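Long-range contacts in uncharacterized protein (Legionella pneumophila subsp. pneumophila str. Philadelphia 1, PDB 4EZI), which is an alpha/beta-hydrolase-fold protein of unestablished function, possibly a lipase that hydrolyses triacylglycerols: residues F17-L26 with Y99-N107; I76-R87 with Y111-G122. All blocks are in the same frame, centred on the assembly; numbering follows the deposited sequence.

In the fold
Both contacts belong to one alpha/beta-hydrolase fold, their centres about 17 Å apart, and their segments alternate along the chain: 17-26, 76-87, 99-107, 111-122. Helix 99-108 ties them together. It is the crossover between strands 74-80 and 112-116, which pair in contact 2, and in contact 1 it meets helix 19-27, which follows the first strand of the sheet. The joint is direct, for Tyr105 O lies 2.9 Å from Tyr111 N, a probable hydrogen bond, and Tyr101 and Tyr105 pack on Tyr79. Contact 1 thus joins the helix after the first strand to the crossover helix, while contact 2 builds the sheet centre beside the probable nucleophile elbow, consistent with the fold.

Contact 1. Residues F17-L26 with Y99-N107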
loop_
_atom_site.group_PDB
_atom_site.type_symbol
_atom_site.label_atom_id
_atom_site.label_comp_id
_atom_site.label_asym_id
_atom_site.label_seq_id
_atom_site.Cartn_x
_atom_site.Cartn_y
_atom_site.Cartn_z
ATOM N N PHE A 17 22.330 3.206 3.783
ATOM C CA PHE A 17 21.446 4.122 4.454
ATOM C C PHE A 17 21.803 4.053 5.936
ATOM O O PHE A 17 21.493 3.083 6.632
ATOM C CB PHE A 17 19.988 3.726 4.210
ATOM C CG PHE A 17 18.995 4.728 4.712
ATOM C CD1 PHE A 17 18.823 5.942 4.071
ATOM C CD2 PHE A 17 18.235 4.459 5.844
ATOM C CE1 PHE A 17 17.912 6.867 4.558
ATOM C CE2 PHE A 17 17.341 5.386 6.326
ATOM C CZ PHE A 17 17.180 6.586 5.675
ATOM N N SER A 18 22.508 5.079 6.399
ATOM C CA SER A 18 23.140 5.053 7.699
ATOM C C SER A 18 22.194 5.331 8.856
ATOM O O SER A 18 21.150 5.945 8.710
ATOM C CB SER A 18 24.278 6.075 7.745
ATOM O OG SER A 18 23.732 7.371 7.895
ATOM N N ARG A 19 22.631 4.903 10.034
ATOM C CA ARG A 19 21.990 5.217 11.316
ATOM C C ARG A 19 21.738 6.694 11.458
ATOM O O ARG A 19 20.709 7.139 11.933
ATOM C CB ARG A 19 22.920 4.803 12.469
ATOM C CG ARG A 19 23.103 3.296 12.605
ATOM C CD ARG A 19 24.263 2.939 13.488
ATOM N NE ARG A 19 23.862 3.089 14.877
ATOM C CZ ARG A 19 24.101 2.179 15.812
ATOM N NH1 ARG A 19 24.763 1.075 15.493
ATOM N NH2 ARG A 19 23.695 2.381 17.059
ATOM N N GLU A 20 22.742 7.459 11.077
ATOM C CA GLU A 20 22.685 8.910 11.257
ATOM C C GLU A 20 21.627 9.556 10.361
ATOM O O GLU A 20 20.838 10.400 10.803
ATOM C CB GLU A 20 24.054 9.535 10.967
ATOM C CG GLU A 20 25.148 9.230 11.993
ATOM C CD GLU A 20 25.786 7.847 11.907
ATOM O OE1 GLU A 20 25.656 7.120 10.885
ATOM O OE2 GLU A 20 26.455 7.473 12.908
ATOM N N THR A 21 21.566 9.118 9.110
ATOM C CA THR A 21 20.532 9.591 8.163
ATOM C C THR A 21 19.131 9.173 8.643
ATOM O O THR A 21 18.182 9.969 8.611
ATOM C CB THR A 21 20.817 9.057 6.754
ATOM O OG1 THR A 21 22.156 9.404 6.384
ATOM C CG2 THR A 21 19.850 9.605 5.744
ATOM N N ALA A 22 19.027 7.955 9.170
ATOM C CA ALA A 22 17.783 7.445 9.710
ATOM C C ALA A 22 17.313 8.270 10.892
ATOM O O ALA A 22 16.129 8.604 10.994
ATOM C CB ALA A 22 17.929 5.951 10.104
ATOM N N GLU A 23 18.230 8.596 11.807
ATOM C CA GLU A 23 17.892 9.383 12.995
ATOM C C GLU A 23 17.332 10.747 12.613
ATOM O O GLU A 23 16.349 11.209 13.180
ATOM C CB GLU A 23 19.116 9.545 13.895
ATOM C CG GLU A 23 18.808 10.257 15.206
ATOM C CD GLU A 23 19.860 10.006 16.273
ATOM O OE1 GLU A 23 20.761 9.164 16.049
ATOM O OE2 GLU A 23 19.776 10.644 17.345
ATOM N N ILE A 24 17.949 11.392 11.636
ATOM C CA ILE A 24 17.459 12.687 11.139
ATOM C C ILE A 24 16.053 12.564 10.590
ATOM O O ILE A 24 15.200 13.409 10.854
ATOM C CB ILE A 24 18.417 13.242 10.063
ATOM C CG1 ILE A 24 19.755 13.647 10.719
ATOM C CG2 ILE A 24 17.818 14.429 9.302
ATOM C CD1 ILE A 24 20.929 13.785 9.778
ATOM N N ALA A 25 15.779 11.485 9.857
ATOM C CA ALA A 25 14.465 11.295 9.285
ATOM C C ALA A 25 13.414 11.045 10.358
ATOM O O ALA A 25 12.295 11.579 10.281
ATOM C CB ALA A 25 14.491 10.145 8.298
ATOM N N LEU A 26 13.763 10.252 11.372
ATOM C CA LEU A 26 12.812 9.963 12.446
ATOM C C LEU A 26 12.466 11.221 13.240
ATOM O O LEU A 26 11.339 11.412 13.649
ATOM C CB LEU A 26 13.382 8.897 13.391
ATOM C CG LEU A 26 13.540 7.492 12.808
ATOM C CD1 LEU A 26 14.497 6.631 13.657
ATOM C CD2 LEU A 26 12.191 6.791 12.669
ATOM N N TYR A 99 12.436 7.782 3.468
ATOM C CA TYR A 99 13.392 7.497 4.508
ATOM C C TYR A 99 12.720 6.975 5.778
ATOM O O TYR A 99 13.281 6.116 6.461
ATOM C CB TYR A 99 14.211 8.730 4.876
ATOM C CG TYR A 99 15.300 9.155 3.904
ATOM C CD1 TYR A 99 15.476 8.554 2.658
ATOM C CD2 TYR A 99 16.150 10.185 4.240
ATOM C CE1 TYR A 99 16.502 8.957 1.834
ATOM C CE2 TYR A 99 17.169 10.583 3.428
ATOM C CZ TYR A 99 17.334 9.968 2.222
ATOM O OH TYR A 99 18.385 10.349 1.400
ATOM N N ILE A 100 11.562 7.522 6.135
ATOM C CA ILE A 100 10.953 7.152 7.395
ATOM C C ILE A 100 10.642 5.654 7.477
ATOM O O ILE A 100 10.727 5.069 8.561
ATOM C CB ILE A 100 9.669 8.002 7.663
ATOM C CG1 ILE A 100 9.253 7.927 9.107
ATOM C CG2 ILE A 100 8.542 7.659 6.700
ATOM C CD1 ILE A 100 10.253 8.588 10.079
ATOM N N TYR A 101 10.284 5.037 6.361
ATOM C CA TYR A 101 9.963 3.609 6.340
ATOM C C TYR A 101 11.199 2.776 6.592
ATOM O O TYR A 101 11.185 1.850 7.399
ATOM C CB TYR A 101 9.257 3.204 5.034
ATOM C CG TYR A 101 8.133 4.144 4.724
ATOM C CD1 TYR A 101 6.971 4.099 5.449
ATOM C CD2 TYR A 101 8.264 5.131 3.764
ATOM C CE1 TYR A 101 5.935 5.048 5.262
ATOM C CE2 TYR A 101 7.276 6.075 3.564
ATOM C CZ TYR A 101 6.115 6.030 4.304
ATOM O OH TYR A 101 5.152 6.988 4.087
ATOM N N LEU A 102 12.298 3.134 5.946
ATOM C CA LEU A 102 13.578 2.475 6.195
ATOM C C LEU A 102 14.057 2.672 7.638
ATOM O O LEU A 102 14.496 1.731 8.298
ATOM C CB LEU A 102 14.655 2.991 5.248
ATOM C CG LEU A 102 14.428 2.734 3.770
ATOM C CD1 LEU A 102 15.641 3.240 3.012
ATOM C CD2 LEU A 102 14.199 1.239 3.478
ATOM N N ALA A 103 13.926 3.900 8.127
ATOM C CA ALA A 103 14.407 4.239 9.447
ATOM C C ALA A 103 13.667 3.453 10.523
ATOM O O ALA A 103 14.268 2.920 11.455
ATOM C CB ALA A 103 14.316 5.737 9.670
ATOM N N ALA A 104 12.344 3.417 10.405
ATOM C CA ALA A 104 11.527 2.767 11.419
ATOM C C ALA A 104 11.669 1.244 11.376
ATOM O O ALA A 104 11.905 0.609 12.394
ATOM C CB ALA A 104 10.060 3.212 11.250
ATOM N N TYR A 105 11.492 0.668 10.195
ATOM C CA TYR A 105 11.462 -0.781 10.058
ATOM C C TYR A 105 12.827 -1.435 9.969
ATOM O O TYR A 105 12.973 -2.591 10.382
ATOM C CB TYR A 105 10.637 -1.176 8.832
ATOM C CG TYR A 105 9.150 -0.993 8.987
ATOM C CD1 TYR A 105 8.440 -1.758 9.888
ATOM C CD2 TYR A 105 8.432 -0.074 8.212
ATOM C CE1 TYR A 105 7.065 -1.616 10.042
ATOM C CE2 TYR A 105 7.059 0.089 8.355
ATOM C CZ TYR A 105 6.379 -0.685 9.268
ATOM O OH TYR A 105 5.004 -0.597 9.417
ATOM N N GLY A 106 13.779 -0.723 9.381
ATOM C CA GLY A 106 15.108 -1.239 9.122
ATOM C C GLY A 106 16.113 -0.773 10.152
ATOM O O GLY A 106 16.602 -1.577 10.963
ATOM N N ASN A 107 16.437 0.519 10.143
ATOM C CA ASN A 107 17.480 1.001 11.052
ATOM C C ASN A 107 17.129 0.820 12.509
ATOM O O ASN A 107 18.020 0.548 13.309
ATOM C CB ASN A 107 17.855 2.454 10.800
ATOM C CG ASN A 107 18.247 2.727 9.375
ATOM O OD1 ASN A 107 17.385 2.903 8.534
ATOM N ND2 ASN A 107 19.552 2.812 9.110
#
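Helix 19-26 crosses helix 99-107 steeply, their axes 8.6 Å apart at closest approach and crossing at -111°, and Ala22 and Ala103 bring the backbones together with CA atoms 4.7 Å apart. Small side chains permit this closeness: Ala22 CB meets Ala103 CB at 3.6 Å. Further along, Ala25 CB rests against Tyr99 CB, while Leu26 lays CG and CD2 on Ala103 CB and reaches Ile100 CD1 with CD2. Phe17, the last residue of strand 8-17, turns its edge to the face of Tyr99 in a T-shaped pair with planes at 66°; its CE1 stands over the centre of the tyrosine ring. A chi1 of -172° swings the Phe17 ring beside its own carbonyl carbon and in among Tyr99, Leu102 and Asn107. Leu102 CD1 covers one face, a CH-pi contact of 4.1 Å from CD1 to the Phe17 ring centroid. At another part of its edge, Asn107 OD1 lies near the ring plane, 3.2 Å from Phe17 CD2. The same amide gives ND2 to Phe17 O at 3.2 Å, from above the carbonyl plane, and to Tyr39 O, so two backbone carbonyls help fix its rotation. Asn107 CG presses on Ala22 CB. Asn107 closes a pi-type turn in which Leu102 O accepts from both Gly106 N and Asn107 N. An alanine-lined helix crossing, flanked by an aromatic pair, thus joins the N-terminal helix to a crossover helix of the alpha/beta-hydrolase fold.

Contact 2. Residues I76-R87 with Y111-G122; sequences IISYQHGTRFER and YMTVMPDYLGLG
Tyr118 OH is held on two counts: it gives a hydrogen bond to His81 O at 2.7 Å, in the carbonyl plane and on a lone pair, and also bonds Ser174 OG. Tyrosine and histidine run alongside each other from opposite ends, Tyr118 CE2 lying over one imidazole face near its rim, with the rings oblique at 37°. His81 CG stands between the backbone N and the carbonyl carbon (chi1 70°), which brings the ring to Tyr118 and NE2 to Asp117 O at 2.7 Å; ND1 gives to Gly82 O at 2.6 Å, each acceptor near the ring plane. A water donating to Tyr79 O and Pro116 O and accepting from His81 N links segments 76-87 and 111-122 where the strands part. Before it, three backbone bonds, such as Val114 N to Ile77 O, make the parallel ladder, with Ile76, Met112 and Val114 packed on one face and Ile77 against Tyr111 and Thr113 on the other. Farther on, Gly122 N bonds Arg87 O, and Arg87 NH1, which also reaches Asn124 O, gives to Gly122 O at 2.9 Å. Helix 99-108 connects the adjacent parallel strands 74-80 and 112-116 in a beta-alpha-beta crossover; strand 162-168 pairs with 74-80 on its other side, and Tyr118 touches the probable nucleophile elbow at the start of helix 170-185.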
loop_
_atom_site.group_PDB
_atom_site.type_symbol
_atom_site.label_atom_id
_atom_site.label_comp_id
_atom_site.label_asym_id
_atom_site.label_seq_id
_atom_site.Cartn_x
_atom_site.Cartn_y
_atom_site.Cartn_z
ATOM N N ILE A 76 11.479 -10.392 8.029
ATOM C CA ILE A 76 11.146 -9.585 6.853
ATOM C C ILE A 76 9.869 -8.814 7.087
ATOM O O ILE A 76 8.901 -9.377 7.560
ATOM C CB ILE A 76 10.964 -10.474 5.596
ATOM C CG1 ILE A 76 12.270 -11.192 5.265
ATOM C CG2 ILE A 76 10.498 -9.687 4.389
ATOM C CD1 ILE A 76 12.148 -12.189 4.112
ATOM N N ILE A 77 9.884 -7.531 6.728
ATOM C CA ILE A 77 8.662 -6.738 6.686
ATOM C C ILE A 77 8.435 -6.302 5.242
ATOM O O ILE A 77 9.346 -5.764 4.597
ATOM C CB ILE A 77 8.701 -5.568 7.687
ATOM C CG1 ILE A 77 7.331 -4.871 7.836
ATOM C CG2 ILE A 77 9.825 -4.580 7.403
ATOM C CD1 ILE A 77 7.052 -3.762 6.873
ATOM N N SER A 78 7.243 -6.607 4.722
ATOM C CA SER A 78 6.842 -6.161 3.392
ATOM C C SER A 78 5.943 -4.962 3.613
ATOM O O SER A 78 4.876 -5.101 4.207
ATOM C CB SER A 78 6.108 -7.291 2.643
ATOM O OG SER A 78 5.760 -6.931 1.326
ATOM N N TYR A 79 6.377 -3.802 3.137
ATOM C CA TYR A 79 5.678 -2.558 3.313
ATOM C C TYR A 79 5.149 -2.061 1.954
ATOM O O TYR A 79 5.940 -1.806 1.044
ATOM C CB TYR A 79 6.571 -1.466 3.954
ATOM C CG TYR A 79 5.757 -0.238 4.250
ATOM C CD1 TYR A 79 5.589 0.766 3.290
ATOM C CD2 TYR A 79 5.066 -0.131 5.437
ATOM C CE1 TYR A 79 4.799 1.862 3.551
ATOM C CE2 TYR A 79 4.230 0.936 5.705
ATOM C CZ TYR A 79 4.091 1.928 4.756
ATOM O OH TYR A 79 3.270 3.004 5.016
ATOM N N GLN A 80 3.831 -1.872 1.906
ATOM C CA GLN A 80 3.104 -1.477 0.704
ATOM C C GLN A 80 2.727 0.001 0.804
ATOM O O GLN A 80 1.936 0.414 1.659
ATOM C CB GLN A 80 1.865 -2.341 0.594
ATOM C CG GLN A 80 2.111 -3.775 0.168
ATOM C CD GLN A 80 2.984 -4.564 1.114
ATOM O OE1 GLN A 80 4.089 -4.939 0.739
ATOM N NE2 GLN A 80 2.491 -4.846 2.324
ATOM N N HIS A 81 3.281 0.801 -0.091
ATOM C CA HIS A 81 3.124 2.253 -0.051
ATOM C C HIS A 81 1.731 2.744 -0.424
ATOM O O HIS A 81 0.945 2.037 -1.059
ATOM C CB HIS A 81 4.198 2.943 -0.915
ATOM C CG HIS A 81 4.024 2.751 -2.390
ATOM N ND1 HIS A 81 3.068 3.435 -3.116
ATOM C CD2 HIS A 81 4.751 2.055 -3.292
ATOM C CE1 HIS A 81 3.166 3.106 -4.394
ATOM N NE2 HIS A 81 4.199 2.289 -4.533
ATOM N N GLY A 82 1.459 3.993 -0.071
ATOM C CA GLY A 82 0.192 4.622 -0.386
ATOM C C GLY A 82 0.115 5.180 -1.798
ATOM O O GLY A 82 0.945 4.891 -2.650
ATOM N N THR A 83 -0.902 5.961 -2.070
ATOM C CA THR A 83 -1.158 6.423 -3.446
ATOM C C THR A 83 0.000 7.268 -3.934
ATOM O O THR A 83 0.387 8.242 -3.277
ATOM C CB THR A 83 -2.416 7.290 -3.492
ATOM O OG1 THR A 83 -3.536 6.543 -3.046
ATOM C CG2 THR A 83 -2.676 7.835 -4.895
ATOM N N ARG A 84 0.519 6.901 -5.101
ATOM C CA ARG A 84 1.518 7.686 -5.783
ATOM C C ARG A 84 1.041 7.925 -7.201
ATOM O O ARG A 84 0.691 6.987 -7.914
ATOM C CB ARG A 84 2.880 6.981 -5.783
ATOM C CG ARG A 84 3.376 6.651 -4.387
ATOM C CD ARG A 84 3.750 7.853 -3.550
ATOM N NE ARG A 84 3.978 7.484 -2.136
ATOM C CZ ARG A 84 5.035 6.839 -1.653
ATOM N NH1 ARG A 84 6.046 6.457 -2.415
ATOM N NH2 ARG A 84 5.072 6.547 -0.352
ATOM N N PHE A 85 1.029 9.193 -7.579
ATOM C CA PHE A 85 0.632 9.631 -8.906
ATOM C C PHE A 85 1.830 9.832 -9.847
ATOM O O PHE A 85 1.628 10.018 -11.057
ATOM C CB PHE A 85 -0.082 10.997 -8.823
ATOM C CG PHE A 85 -1.351 10.995 -8.018
ATOM C CD1 PHE A 85 -2.537 10.601 -8.568
ATOM C CD2 PHE A 85 -1.344 11.426 -6.711
ATOM C CE1 PHE A 85 -3.700 10.620 -7.792
ATOM C CE2 PHE A 85 -2.512 11.466 -5.948
ATOM C CZ PHE A 85 -3.669 11.058 -6.484
ATOM N N GLU A 86 3.031 9.887 -9.278
ATOM C CA GLU A 86 4.281 10.103 -9.989
ATOM C C GLU A 86 5.042 8.800 -10.105
ATOM O O GLU A 86 5.289 8.091 -9.100
ATOM C CB GLU A 86 5.135 11.112 -9.248
ATOM C CG GLU A 86 4.454 12.455 -9.010
ATOM C CD GLU A 86 5.225 13.352 -8.064
ATOM O OE1 GLU A 86 6.467 13.424 -8.180
ATOM O OE2 GLU A 86 4.578 14.002 -7.205
ATOM N N ARG A 87 5.459 8.483 -11.322
ATOM C CA ARG A 87 6.163 7.231 -11.612
ATOM C C ARG A 87 7.364 7.016 -10.687
ATOM O O ARG A 87 7.623 5.918 -10.215
ATOM C CB ARG A 87 6.633 7.206 -13.092
ATOM C CG ARG A 87 7.604 6.091 -13.376
ATOM C CD ARG A 87 7.902 5.949 -14.840
ATOM N NE ARG A 87 6.787 5.452 -15.616
ATOM C CZ ARG A 87 6.417 4.180 -15.665
ATOM N NH1 ARG A 87 7.040 3.229 -14.965
ATOM N NH2 ARG A 87 5.406 3.855 -16.449
ATOM N N TYR A 111 14.488 -5.099 10.708
ATOM C CA TYR A 111 13.908 -6.005 9.745
ATOM C C TYR A 111 14.475 -5.748 8.361
ATOM O O TYR A 111 14.786 -4.607 7.989
ATOM C CB TYR A 111 12.379 -5.847 9.691
ATOM C CG TYR A 111 11.644 -6.011 11.021
ATOM C CD1 TYR A 111 12.090 -6.885 12.001
ATOM C CD2 TYR A 111 10.498 -5.290 11.276
ATOM C CE1 TYR A 111 11.397 -7.039 13.197
ATOM C CE2 TYR A 111 9.807 -5.425 12.446
ATOM C CZ TYR A 111 10.259 -6.292 13.422
ATOM O OH TYR A 111 9.544 -6.422 14.599
HETATM N N MSE A 112 14.606 -6.819 7.581
HETATM C CA MSE A 112 14.811 -6.691 6.154
HETATM C C MSE A 112 13.550 -6.115 5.546
HETATM O O MSE A 112 12.488 -6.727 5.663
HETATM C CB MSE A 112 15.183 -8.031 5.532
HETATM C CG MSE A 112 15.375 -7.909 4.005
HETATM SE SE MSE A 112 16.065 -9.527 3.199
HETATM C CE MSE A 112 14.570 -10.020 2.140
ATOM N N THR A 113 13.649 -4.912 4.978
ATOM C CA THR A 113 12.501 -4.113 4.592
ATOM C C THR A 113 12.346 -4.211 3.077
ATOM O O THR A 113 13.263 -3.880 2.311
ATOM C CB THR A 113 12.666 -2.671 5.129
ATOM O OG1 THR A 113 12.821 -2.725 6.555
ATOM C CG2 THR A 113 11.492 -1.798 4.772
ATOM N N VAL A 114 11.188 -4.705 2.641
ATOM C CA VAL A 114 10.896 -5.049 1.253
ATOM C C VAL A 114 9.729 -4.179 0.821
ATOM O O VAL A 114 8.690 -4.206 1.448
ATOM C CB VAL A 114 10.543 -6.541 1.142
ATOM C CG1 VAL A 114 10.126 -6.918 -0.242
ATOM C CG2 VAL A 114 11.742 -7.401 1.616
HETATM N N MSE A 115 9.911 -3.396 -0.249
HETATM C CA MSE A 115 8.964 -2.357 -0.623
HETATM C C MSE A 115 8.708 -2.397 -2.124
HETATM O O MSE A 115 9.523 -1.901 -2.909
HETATM C CB MSE A 115 9.493 -0.981 -0.211
HETATM C CG MSE A 115 9.876 -0.903 1.243
HETATM SE SE MSE A 115 10.458 0.866 1.772
HETATM C CE MSE A 115 8.764 1.733 1.732
ATOM N N PRO A 116 7.573 -2.959 -2.548
ATOM C CA PRO A 116 7.274 -2.956 -3.987
ATOM C C PRO A 116 6.958 -1.542 -4.486
ATOM O O PRO A 116 6.340 -0.760 -3.764
ATOM C CB PRO A 116 6.035 -3.836 -4.107
ATOM C CG PRO A 116 5.375 -3.733 -2.750
ATOM C CD PRO A 116 6.521 -3.654 -1.775
ATOM N N ASP A 117 7.283 -1.255 -5.743
ATOM C CA ASP A 117 6.850 -0.008 -6.352
ATOM C C ASP A 117 5.404 -0.026 -6.821
ATOM O O ASP A 117 4.761 1.021 -6.879
ATOM C CB ASP A 117 7.739 0.375 -7.554
ATOM C CG ASP A 117 9.146 0.753 -7.186
ATOM O OD1 ASP A 117 9.429 1.081 -6.014
ATOM O OD2 ASP A 117 9.992 0.758 -8.107
ATOM N N TYR A 118 4.938 -1.209 -7.198
ATOM C CA TYR A 118 3.654 -1.507 -7.877
ATOM C C TYR A 118 3.796 -1.381 -9.402
ATOM O O TYR A 118 4.680 -0.711 -9.933
ATOM C CB TYR A 118 2.476 -0.635 -7.458
ATOM C CG TYR A 118 2.103 -0.611 -6.009
ATOM C CD1 TYR A 118 2.259 -1.692 -5.177
ATOM C CD2 TYR A 118 1.497 0.519 -5.492
ATOM C CE1 TYR A 118 1.862 -1.636 -3.846
ATOM C CE2 TYR A 118 1.075 0.567 -4.182
ATOM C CZ TYR A 118 1.259 -0.509 -3.338
ATOM O OH TYR A 118 0.816 -0.464 -2.024
ATOM N N LEU A 119 2.899 -2.047 -10.106
ATOM C CA LEU A 119 2.824 -1.942 -11.558
ATOM C C LEU A 119 2.534 -0.519 -11.997
ATOM O O LEU A 119 1.833 0.247 -11.322
ATOM C CB LEU A 119 1.743 -2.873 -12.092
ATOM C CG LEU A 119 1.937 -4.359 -11.817
ATOM C CD1 LEU A 119 0.826 -5.142 -12.529
ATOM C CD2 LEU A 119 3.313 -4.854 -12.222
ATOM N N GLY A 120 3.078 -0.158 -13.158
ATOM C CA GLY A 120 2.892 1.155 -13.729
ATOM C C GLY A 120 3.743 2.246 -13.112
ATOM O O GLY A 120 3.638 3.406 -13.516
ATOM N N LEU A 121 4.577 1.889 -12.144
ATOM C CA LEU A 121 5.412 2.850 -11.430
ATOM C C LEU A 121 6.850 2.320 -11.431
ATOM O O LEU A 121 7.122 1.176 -11.798
ATOM C CB LEU A 121 4.916 3.078 -10.014
ATOM C CG LEU A 121 3.474 3.561 -9.904
ATOM C CD1 LEU A 121 3.012 3.509 -8.447
ATOM C CD2 LEU A 121 3.257 4.958 -10.481
ATOM N N GLY A 122 7.783 3.154 -10.993
ATOM C CA GLY A 122 9.193 2.753 -10.988
ATOM C C GLY A 122 9.673 2.404 -12.380
ATOM O O GLY A 122 9.431 3.145 -13.337
HETATM O O HOH W 1 5.805 -0.160 -1.161
#